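Local coordinates for type I modular polyketide synthase (Streptomyces albus subsp. albus, PDB 6IYR), which probably selects an acyl extender unit from its coenzyme A thioester and transfers it to an acyl carrier protein during salinomycin assembly, at residues A[171-174]-A[175-179]; A[194-197]-A[198-202]; A[238-241]-A[242-246]; A[365-368]-A[369-372]; A[431-434]-A[435-438]. All coordinates share one frame; numbering follows the deposited sequence.

Contact 1: residues A[171-174]-A[175-179]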
# COMPACT_ATOMS: atom_id res chain seq x y z
N SER A 171 3.56 -16.04 -16.94
CA SER A 171 3.80 -16.54 -15.60
C SER A 171 3.95 -15.38 -14.60
O SER A 171 4.81 -14.52 -14.78
CB SER A 171 5.06 -17.42 -15.64
OG SER A 171 5.78 -17.29 -14.43
N LEU A 172 3.21 -15.41 -13.50
CA LEU A 172 3.23 -14.31 -12.52
C LEU A 172 4.65 -14.08 -11.95
O LEU A 172 5.15 -12.93 -11.89
CB LEU A 172 2.30 -14.61 -11.37
CG LEU A 172 1.60 -13.51 -10.61
CD1 LEU A 172 1.24 -13.90 -9.20
CD2 LEU A 172 2.14 -12.11 -10.68
N VAL A 173 5.27 -15.15 -11.46
CA VAL A 173 6.56 -14.99 -10.80
C VAL A 173 7.59 -14.52 -11.80
O VAL A 173 8.38 -13.61 -11.50
CB VAL A 173 7.01 -16.26 -10.07
CG1 VAL A 173 8.44 -16.12 -9.61
CG2 VAL A 173 6.10 -16.50 -8.87
N ASP A 174 7.52 -15.02 -13.04
CA ASP A 174 8.43 -14.53 -14.06
C ASP A 174 8.25 -13.06 -14.42
O ASP A 174 9.22 -12.35 -14.72
CB ASP A 174 8.37 -15.38 -15.31
CG ASP A 174 8.94 -16.77 -15.10
OD1 ASP A 174 9.60 -16.99 -14.08
OD2 ASP A 174 8.66 -17.65 -15.93
N VAL A 175 7.01 -12.59 -14.44
CA VAL A 175 6.76 -11.16 -14.68
C VAL A 175 7.25 -10.33 -13.50
O VAL A 175 7.79 -9.23 -13.68
CB VAL A 175 5.28 -10.89 -15.05
CG1 VAL A 175 4.40 -11.94 -14.44
CG2 VAL A 175 4.80 -9.52 -14.54
N LEU A 176 7.01 -10.76 -12.27
CA LEU A 176 7.51 -10.03 -11.13
C LEU A 176 9.02 -9.87 -11.20
O LEU A 176 9.55 -8.81 -10.86
CB LEU A 176 7.15 -10.70 -9.82
CG LEU A 176 5.65 -10.74 -9.53
CD1 LEU A 176 5.41 -11.21 -8.10
CD2 LEU A 176 5.05 -9.38 -9.72
N ARG A 177 9.70 -10.94 -11.60
CA ARG A 177 11.17 -10.92 -11.71
C ARG A 177 11.61 -10.16 -12.95
O ARG A 177 12.75 -9.77 -13.07
CB ARG A 177 11.70 -12.35 -11.79
CG ARG A 177 11.79 -13.05 -10.46
CD ARG A 177 11.81 -14.56 -10.62
NE ARG A 177 12.97 -15.00 -11.39
CZ ARG A 177 12.95 -15.98 -12.29
NH1 ARG A 177 14.06 -16.27 -12.97
NH2 ARG A 177 11.84 -16.67 -12.53
N GLN A 178 10.71 -10.03 -13.92
CA GLN A 178 11.09 -9.58 -15.26
C GLN A 178 12.20 -10.44 -15.87
O GLN A 178 13.13 -9.92 -16.47
CB GLN A 178 11.45 -8.09 -15.26
CG GLN A 178 10.24 -7.18 -15.09
CD GLN A 178 9.29 -7.30 -16.28
OE1 GLN A 178 9.59 -6.81 -17.36
NE2 GLN A 178 8.21 -8.09 -16.12
N THR A 179 12.10 -11.74 -15.68
CA THR A 179 12.95 -12.72 -16.32
C THR A 179 12.83 -12.61 -17.83
O THR A 179 11.75 -12.40 -18.35
CB THR A 179 12.52 -14.16 -15.97
OG1 THR A 179 12.27 -14.25 -14.57
CG2 THR A 179 13.61 -15.17 -16.35
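Val175 leads the second half of this short helix by packing on Val190 and Ala194 of helix 188-208; its bond from N to Ser171 O is doubtful, that oxygen being crowded. Leu176 follows on the buried side, where its CG lies 3.9 Å from Leu172 CD2; both leucines also reach helix 151-164 and helix 188-208. Arg177 returns to the outer side. Its N donates to Val173 O over 3.0 Å, its CD rests on Val173 CG1, and its chain bends at chi3 to bring NH2 within 2.7 Å of Asp174 OD1. This is a salt bridge in which the carboxylate and guanidinium planes stand 72° apart. Gln178 leaves the helix with a positive phi of 55°, as the C-prime residue of a Schellman motif. Its side chain curls back, and NE2 meets a lone pair of Val175 O at 2.7 Å with an almost straight N-H...O angle of 174°; the same NE2 also bonds to Pro183 O. Thr179 completes the motif through N to Asp174 O, 3.1 Å, outside the weak inner bond from Gln178 N to Val175 O. At the opposite end Ser171 OG caps Asp174 N at 3.2 Å. Both helix ends are thus closed by specific bonds, and with the acid in the first turn and the arginine in the last, the charges probably suit the helix dipole.

Contact 2: residues A[194-197]-A[198-202]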
# COMPACT_ATOMS: atom_id res chain seq x y z
N ALA A 194 -0.39 -8.16 -12.16
CA ALA A 194 0.81 -8.46 -11.38
C ALA A 194 0.79 -7.63 -10.08
O ALA A 194 0.98 -8.14 -8.95
CB ALA A 194 2.02 -8.12 -12.22
N LEU A 195 0.44 -6.36 -10.22
CA LEU A 195 0.35 -5.51 -9.04
C LEU A 195 -0.80 -5.95 -8.13
O LEU A 195 -0.69 -5.89 -6.94
CB LEU A 195 0.16 -4.05 -9.41
CG LEU A 195 1.44 -3.29 -9.80
CD1 LEU A 195 1.10 -1.86 -10.28
CD2 LEU A 195 2.37 -3.24 -8.59
N TRP A 196 -1.93 -6.28 -8.73
CA TRP A 196 -3.05 -6.82 -7.98
C TRP A 196 -2.57 -7.97 -7.06
O TRP A 196 -2.89 -7.99 -5.87
CB TRP A 196 -4.12 -7.33 -8.96
CG TRP A 196 -5.22 -8.07 -8.26
CD1 TRP A 196 -6.21 -7.54 -7.52
CD2 TRP A 196 -5.37 -9.47 -8.19
NE1 TRP A 196 -7.00 -8.52 -7.01
CE2 TRP A 196 -6.48 -9.73 -7.38
CE3 TRP A 196 -4.61 -10.54 -8.65
CZ2 TRP A 196 -6.90 -11.01 -7.08
CZ3 TRP A 196 -5.06 -11.81 -8.40
CH2 TRP A 196 -6.16 -12.04 -7.58
N ALA A 197 -1.89 -8.94 -7.64
CA ALA A 197 -1.47 -10.14 -6.95
C ALA A 197 -0.47 -9.85 -5.85
O ALA A 197 -0.60 -10.38 -4.73
CB ALA A 197 -0.86 -11.12 -7.93
N VAL A 198 0.41 -8.89 -6.10
CA VAL A 198 1.35 -8.44 -5.07
C VAL A 198 0.64 -7.80 -3.91
O VAL A 198 0.90 -8.14 -2.76
CB VAL A 198 2.41 -7.48 -5.64
CG1 VAL A 198 3.23 -6.80 -4.55
CG2 VAL A 198 3.30 -8.22 -6.62
N MET A 199 -0.27 -6.89 -4.19
CA MET A 199 -0.97 -6.20 -3.11
C MET A 199 -1.87 -7.15 -2.29
O MET A 199 -1.91 -7.07 -1.03
CB MET A 199 -1.79 -5.05 -3.66
CG MET A 199 -0.97 -3.92 -4.31
SD MET A 199 -2.02 -2.48 -4.66
CE MET A 199 -2.84 -3.15 -6.11
N VAL A 200 -2.57 -8.04 -2.97
CA VAL A 200 -3.38 -9.03 -2.25
C VAL A 200 -2.46 -9.87 -1.34
O VAL A 200 -2.78 -10.16 -0.21
CB VAL A 200 -4.15 -9.91 -3.23
CG1 VAL A 200 -4.82 -11.09 -2.50
CG2 VAL A 200 -5.20 -9.04 -3.93
N SER A 201 -1.26 -10.15 -1.81
CA SER A 201 -0.40 -11.07 -1.10
C SER A 201 0.35 -10.39 0.01
O SER A 201 0.46 -10.96 1.08
CB SER A 201 0.49 -11.82 -2.04
OG SER A 201 -0.32 -12.67 -2.87
N LEU A 202 0.72 -9.12 -0.16
CA LEU A 202 1.32 -8.36 0.91
C LEU A 202 0.34 -8.16 2.06
O LEU A 202 0.73 -8.12 3.24
CB LEU A 202 1.79 -7.00 0.40
CG LEU A 202 2.98 -7.01 -0.58
CD1 LEU A 202 3.31 -5.59 -0.95
CD2 LEU A 202 4.22 -7.66 0.03
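Val200 lies over one face of the Trp196 indole, and Ser242 of helix 235-248 packs on the other. Val200 CG2 stands 3.9 Å from the centroid of the five-membered ring, 23° off its normal, a CH-pi contact. On the side of Ser242, Ala239 CB lies off the rim near Trp196 CH2, 3.8 Å away. Also at the rim, Trp196 NE1 makes a weak hydrogen bond to Ile224 O. Trp196 CG lies anti to the backbone N (chi1 172°), which swings the indole out alongside the following turn, while Val200 CG2, beside its own backbone N, points back to meet it. Away from the indole, Met199 folds over the preceding turn: its chain bends at chi3 (-76°), leaving CE 3.6 Å from Leu195 O. Val198 CG2 similarly settles 3.3 Å from Ala194 O. The polar feature of the contact is Ala197 O, gripped twice by one residue. Ser201 N and Ser201 OG each reach this oxygen at 3.0 Å, from opposite faces of the carbonyl plane, so the buried hydroxyl is satisfied within its own helix. Such a serine, returning its OG to the carbonyl four residues earlier, is a familiar feature of buried alpha-helices. Helix 188-208 runs through the core, where Met199 touches the probable nucleophile elbow, an arrangement consistent with the alpha/beta-hydrolase-like part of the acyltransferase fold.

Contact 3: residues A[238-241]-A[242-246]. With PO4 (phosphate ion), chain B.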
# COMPACT_ATOMS: atom_id res chain seq x y z
N ALA A 238 -12.00 -11.61 -8.36
CA ALA A 238 -11.15 -10.43 -8.32
C ALA A 238 -10.05 -10.52 -9.39
O ALA A 238 -9.82 -9.56 -10.09
CB ALA A 238 -10.57 -10.22 -6.92
N ALA A 239 -9.55 -11.71 -9.66
CA ALA A 239 -8.55 -11.89 -10.68
C ALA A 239 -9.14 -11.66 -12.06
O ALA A 239 -8.45 -11.21 -12.97
CB ALA A 239 -7.99 -13.30 -10.61
N LYS A 240 -10.33 -12.17 -12.28
CA LYS A 240 -10.99 -11.92 -13.52
C LYS A 240 -11.18 -10.38 -13.74
O LYS A 240 -10.82 -9.87 -14.78
CB LYS A 240 -12.32 -12.66 -13.54
CG LYS A 240 -13.13 -12.50 -14.80
CD LYS A 240 -14.48 -13.21 -14.59
CE LYS A 240 -15.18 -13.51 -15.90
NZ LYS A 240 -16.21 -14.56 -15.73
N VAL A 241 -11.72 -9.67 -12.76
CA VAL A 241 -11.88 -8.21 -12.90
C VAL A 241 -10.54 -7.55 -13.20
O VAL A 241 -10.44 -6.78 -14.16
CB VAL A 241 -12.50 -7.57 -11.66
CG1 VAL A 241 -12.58 -6.05 -11.79
CG2 VAL A 241 -13.91 -8.11 -11.44
N SER A 242 -9.47 -8.02 -12.55
CA SER A 242 -8.18 -7.38 -12.69
C SER A 242 -7.66 -7.58 -14.10
O SER A 242 -7.26 -6.62 -14.76
CB SER A 242 -7.16 -7.92 -11.67
OG SER A 242 -5.89 -7.34 -11.94
N ALA A 243 -7.70 -8.82 -14.56
CA ALA A 243 -7.10 -9.20 -15.80
C ALA A 243 -7.90 -8.69 -16.98
O ALA A 243 -7.35 -8.29 -18.01
CB ALA A 243 -6.97 -10.69 -15.86
N LEU A 244 -9.22 -8.77 -16.88
CA LEU A 244 -10.07 -8.51 -18.04
C LEU A 244 -10.33 -7.00 -18.17
O LEU A 244 -10.40 -6.44 -19.26
CB LEU A 244 -11.39 -9.28 -17.89
CG LEU A 244 -11.48 -10.63 -18.60
CD1 LEU A 244 -10.19 -11.38 -18.81
CD2 LEU A 244 -12.58 -11.55 -18.09
N ARG A 245 -10.34 -6.29 -17.05
CA ARG A 245 -10.41 -4.84 -17.15
C ARG A 245 -9.13 -4.27 -17.73
O ARG A 245 -9.19 -3.35 -18.54
CB ARG A 245 -10.69 -4.28 -15.79
CG ARG A 245 -10.88 -2.79 -15.66
CD ARG A 245 -9.94 -2.40 -14.57
NE ARG A 245 -10.31 -1.25 -13.77
CZ ARG A 245 -9.41 -0.33 -13.44
NH1 ARG A 245 -8.15 -0.36 -13.99
NH2 ARG A 245 -9.77 0.63 -12.62
N ALA A 246 -7.99 -4.87 -17.39
CA ALA A 246 -6.70 -4.44 -17.91
C ALA A 246 -6.57 -4.73 -19.40
O ALA A 246 -6.04 -3.90 -20.17
CB ALA A 246 -5.55 -5.11 -17.17
P PO4 B . -5.76 2.84 -13.13
O1 PO4 B . -4.27 3.05 -12.96
O2 PO4 B . -6.29 2.23 -14.45
O3 PO4 B . -6.10 1.88 -12.00
O4 PO4 B . -6.37 4.21 -13.06
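Lys240 O accepts Leu244 N at 2.9 Å, the donor lying nearly along the C=O axis. Above this bond the two side chains meet tightly: Leu244 CD2 is 3.5 Å from Lys240 CG, closer than usual for carbons, and 3.9 Å from Lys240 CE. The lysine chain, extended beyond a CG that is anti to the backbone N (chi1 -179°), crosses the leucine at a slant, so that CG and CE both meet CD2. One residue on, Arg245 N donates to Val241 O over 2.9 Å, and Arg245 CB crowds the same oxygen at 3.0 Å. The arginine side chain then bends at chi2 and carries the guanidinium away from the helix. At the edge of this group, near its plane, NH1 donates to O2 of a phosphate ion at 3.2 Å and an N-H...O angle of 145°. NH2 is directed elsewhere, bonding to Asn372 OD1 and weakly to Ser220 OG. Tyr320, Ser322, His323 and the backbone N of Gln221 also bind the phosphate, which probably came from the crystallisation liquor. With Ser220 lying in a GxSxG pattern, this anion site is consistent with the acyl pocket of malonyl-type acyltransferases, in which an arginine meets the free carboxylate of the extender unit.

Contact 4: residues A[365-368]-A[369-372]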
# COMPACT_ATOMS: atom_id res chain seq x y z
N ASP A 365 -20.45 -5.12 -8.60
CA ASP A 365 -20.68 -5.89 -9.79
C ASP A 365 -20.01 -5.20 -10.98
O ASP A 365 -19.31 -4.17 -10.81
CB ASP A 365 -22.17 -6.08 -10.02
CG ASP A 365 -22.93 -4.78 -10.12
OD1 ASP A 365 -22.33 -3.69 -10.34
OD2 ASP A 365 -24.15 -4.84 -9.99
N ALA A 366 -20.30 -5.68 -12.18
CA ALA A 366 -19.67 -5.18 -13.42
C ALA A 366 -19.81 -3.67 -13.57
O ALA A 366 -18.84 -2.97 -13.91
CB ALA A 366 -20.22 -5.89 -14.65
N GLU A 367 -20.98 -3.16 -13.22
CA GLU A 367 -21.28 -1.77 -13.38
C GLU A 367 -20.43 -0.97 -12.40
O GLU A 367 -19.97 0.11 -12.74
CB GLU A 367 -22.78 -1.52 -13.19
CG GLU A 367 -23.22 -0.05 -13.15
CD GLU A 367 -23.00 0.72 -14.46
OE1 GLU A 367 -22.62 1.92 -14.40
OE2 GLU A 367 -23.24 0.15 -15.55
N TYR A 368 -20.31 -1.45 -11.15
CA TYR A 368 -19.39 -0.83 -10.21
C TYR A 368 -17.98 -0.72 -10.80
O TYR A 368 -17.33 0.30 -10.66
CB TYR A 368 -19.31 -1.60 -8.88
CG TYR A 368 -18.47 -0.90 -7.86
CD1 TYR A 368 -19.02 0.06 -7.04
CD2 TYR A 368 -17.10 -1.12 -7.78
CE1 TYR A 368 -18.25 0.73 -6.11
CE2 TYR A 368 -16.30 -0.40 -6.90
CZ TYR A 368 -16.87 0.52 -6.07
OH TYR A 368 -16.10 1.23 -5.16
N TRP A 369 -17.47 -1.80 -11.35
CA TRP A 369 -16.09 -1.83 -11.82
C TRP A 369 -15.94 -0.90 -13.02
O TRP A 369 -14.95 -0.18 -13.10
CB TRP A 369 -15.59 -3.26 -12.10
CG TRP A 369 -15.50 -4.05 -10.84
CD1 TRP A 369 -16.28 -5.09 -10.49
CD2 TRP A 369 -14.77 -3.67 -9.65
NE1 TRP A 369 -16.10 -5.40 -9.17
CE2 TRP A 369 -15.17 -4.54 -8.63
CE3 TRP A 369 -13.79 -2.71 -9.37
CZ2 TRP A 369 -14.61 -4.51 -7.35
CZ3 TRP A 369 -13.29 -2.61 -8.08
CH2 TRP A 369 -13.66 -3.55 -7.10
N TYR A 370 -16.97 -0.80 -13.87
CA TYR A 370 -16.97 0.27 -14.85
C TYR A 370 -16.96 1.66 -14.25
O TYR A 370 -16.23 2.55 -14.72
CB TYR A 370 -18.12 0.17 -15.86
CG TYR A 370 -18.11 1.33 -16.84
CD1 TYR A 370 -17.14 1.41 -17.79
CD2 TYR A 370 -18.97 2.40 -16.69
CE1 TYR A 370 -17.08 2.49 -18.66
CE2 TYR A 370 -18.91 3.50 -17.54
CZ TYR A 370 -17.93 3.53 -18.52
OH TYR A 370 -17.85 4.59 -19.39
N ARG A 371 -17.82 1.91 -13.27
CA ARG A 371 -17.82 3.20 -12.63
C ARG A 371 -16.49 3.58 -12.06
O ARG A 371 -16.18 4.77 -11.95
CB ARG A 371 -18.85 3.30 -11.52
CG ARG A 371 -20.20 3.81 -11.97
CD ARG A 371 -21.12 4.06 -10.77
NE ARG A 371 -22.52 3.97 -11.17
CZ ARG A 371 -23.26 2.87 -11.10
NH1 ARG A 371 -24.53 2.91 -11.53
NH2 ARG A 371 -22.77 1.75 -10.58
N ASN A 372 -15.87 2.61 -11.41
CA ASN A 372 -14.55 2.80 -10.80
C ASN A 372 -13.58 3.35 -11.84
O ASN A 372 -12.93 4.35 -11.60
CB ASN A 372 -14.03 1.46 -10.30
CG ASN A 372 -12.60 1.53 -9.82
OD1 ASN A 372 -11.66 1.43 -10.61
ND2 ASN A 372 -12.43 1.60 -8.49
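From CB the Tyr368 side chain turns, with CG anti to the backbone N (chi1 -174°), to lay the edge of its phenol on the Trp369 indole. Tyr368 CD2 lies over the middle of the Trp369 ring system, 3.9 Å from its CD2, and Tyr368 CE2 continues to Trp369 CZ3, also 3.9 Å away. The pair is edge-to-face, with centroids of the two six-membered rings 5.0 Å apart and planes at 81°. At the tip, OH bonds to Ser352 OG and Glu223 OE1. The backbone beneath is capped by Asp365, whose OD1 accepts Tyr368 N at 3.1 Å and, weakly, Glu367 N. On the outer side Glu367 bends at chi2 to set OE1 over one face of the Arg371 guanidinium, 3.6 Å from NH1; this is a salt bridge of charges only, since the oxygen lies well out of the guanidinium plane and no N-H points at it. Glu367 CG also comes within 3.2 Å of Arg371 NH2. Helix 366-374 packs on two others, Trp369 on helix 222-230 and Tyr370 on helix 331-337, while Asn372 ND2 bonds to Glu223 OE1 and Ser220 O.

Contact 5: residues A[431-434]-A[435-438]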
# COMPACT_ATOMS: atom_id res chain seq x y z
N ALA A 431 12.34 -9.51 3.37
CA ALA A 431 11.97 -9.50 4.78
C ALA A 431 12.63 -8.33 5.51
O ALA A 431 12.09 -7.81 6.47
CB ALA A 431 12.34 -10.82 5.42
N ALA A 432 13.77 -7.86 5.03
CA ALA A 432 14.44 -6.80 5.76
C ALA A 432 13.54 -5.58 5.79
O ALA A 432 13.34 -4.96 6.83
CB ALA A 432 15.77 -6.44 5.09
N ARG A 433 13.01 -5.22 4.63
CA ARG A 433 12.22 -3.99 4.55
C ARG A 433 10.87 -4.22 5.22
O ARG A 433 10.34 -3.38 5.94
CB ARG A 433 12.06 -3.54 3.11
CG ARG A 433 10.98 -2.49 2.90
CD ARG A 433 11.14 -1.26 3.79
NE ARG A 433 12.41 -0.60 3.54
CZ ARG A 433 12.86 0.43 4.25
NH1 ARG A 433 14.06 0.94 3.99
NH2 ARG A 433 12.12 0.95 5.21
N PHE A 434 10.33 -5.39 5.02
CA PHE A 434 9.03 -5.69 5.57
C PHE A 434 9.12 -5.63 7.09
O PHE A 434 8.33 -4.95 7.72
CB PHE A 434 8.55 -7.06 5.07
CG PHE A 434 7.04 -7.19 4.99
CD1 PHE A 434 6.22 -6.76 6.03
CD2 PHE A 434 6.44 -7.81 3.91
CE1 PHE A 434 4.83 -6.91 5.97
CE2 PHE A 434 5.06 -7.96 3.85
CZ PHE A 434 4.26 -7.50 4.87
N LEU A 435 10.14 -6.26 7.68
CA LEU A 435 10.31 -6.22 9.13
C LEU A 435 10.40 -4.82 9.58
O LEU A 435 9.87 -4.45 10.64
CB LEU A 435 11.60 -6.93 9.57
CG LEU A 435 11.46 -8.35 10.08
CD1 LEU A 435 12.84 -8.88 10.48
CD2 LEU A 435 10.50 -8.41 11.25
N THR A 436 11.14 -4.00 8.86
CA THR A 436 11.22 -2.64 9.33
C THR A 436 9.90 -1.87 9.20
O THR A 436 9.53 -1.09 10.10
CB THR A 436 12.49 -1.86 8.90
OG1 THR A 436 12.16 -0.55 8.47
CG2 THR A 436 13.32 -2.57 7.91
N SER A 437 9.09 -2.26 8.24
CA SER A 437 7.72 -1.73 8.17
C SER A 437 6.85 -2.18 9.33
O SER A 437 6.16 -1.37 9.91
CB SER A 437 7.07 -2.08 6.83
OG SER A 437 7.73 -1.33 5.81
N LEU A 438 6.86 -3.47 9.65
CA LEU A 438 6.21 -3.96 10.85
C LEU A 438 6.67 -3.21 12.11
O LEU A 438 5.86 -2.89 12.97
CB LEU A 438 6.45 -5.44 11.03
CG LEU A 438 5.97 -6.35 9.93
CD1 LEU A 438 6.56 -7.73 10.16
CD2 LEU A 438 4.45 -6.45 9.94
O HOH W 1 9.67 0.53 5.97
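Phe434 and Leu438 form the tight side of this helical turn. Leu438 CG meets the phenyl ring at its edge, near the ring plane, 3.9 Å from Phe434 CD1, and Leu438 CD2 follows at 4.0 Å from Phe434 CE1. Beneath them Leu438 N donates to Phe434 O over 2.8 Å, so backbone and side chains join the same two residues. Phe434 has its CG anti to the backbone N (chi1 -151°), which carries the ring away from the axis toward helix 188-208; there it meets the ring of Trp206 with planes at about 45°, while Leu36 of strand 36-37 packs on both residues. Leu435, whose N donates to Ala431 O at 2.8 Å, extends the apolar side. The looser side consists of Ala432, Arg433 and Thr436. Ala432 is exposed, and Arg433 bends at chi2 and chi3 so that its guanidinium passes above the next turn, with NH2 no closer than 3.6 Å to Thr436 OG1. A water joins the partly exposed arginine to the buried Ser437: it lies in the guanidinium plane, accepts from Arg433 NH2 at 2.6 Å and donates to Ser437 OG at 2.7 Å. Each end has a firmer outside partner, Glu428 in a salt bridge to Arg433 NH1 and Thr423 O for the serine hydroxyl. The contrast is that of an amphipathic helix, here helix 431-443, laying its apolar side on helix 188-208 and the N-terminal strand, with a water bridge between residues four apart.

Overall arrangement
The five turns belong to different helices. Contact 2 is the most central, its centre about 10 Å from that of the chain, and it touches three others. It meets contact 1 through Leu172 CD1 and Ala197 CB (3.7 Å), contact 3 through Trp196 CB and Ser242 OG (3.5 Å), and contact 5 through Leu202 CD2 and Phe434 CE2 (3.9 Å). Contacts 3 and 4, with centres about 12 Å apart, flank the phosphate site: Arg245 reaches the anion directly, and Asn372, whose side chain is about 6 Å from it, helps hold the arginine. Contact 5 lies on the opposite side of the chain's centre from contacts 3 and 4, about 35 Å from contact 4 between centres, far from the probable active site.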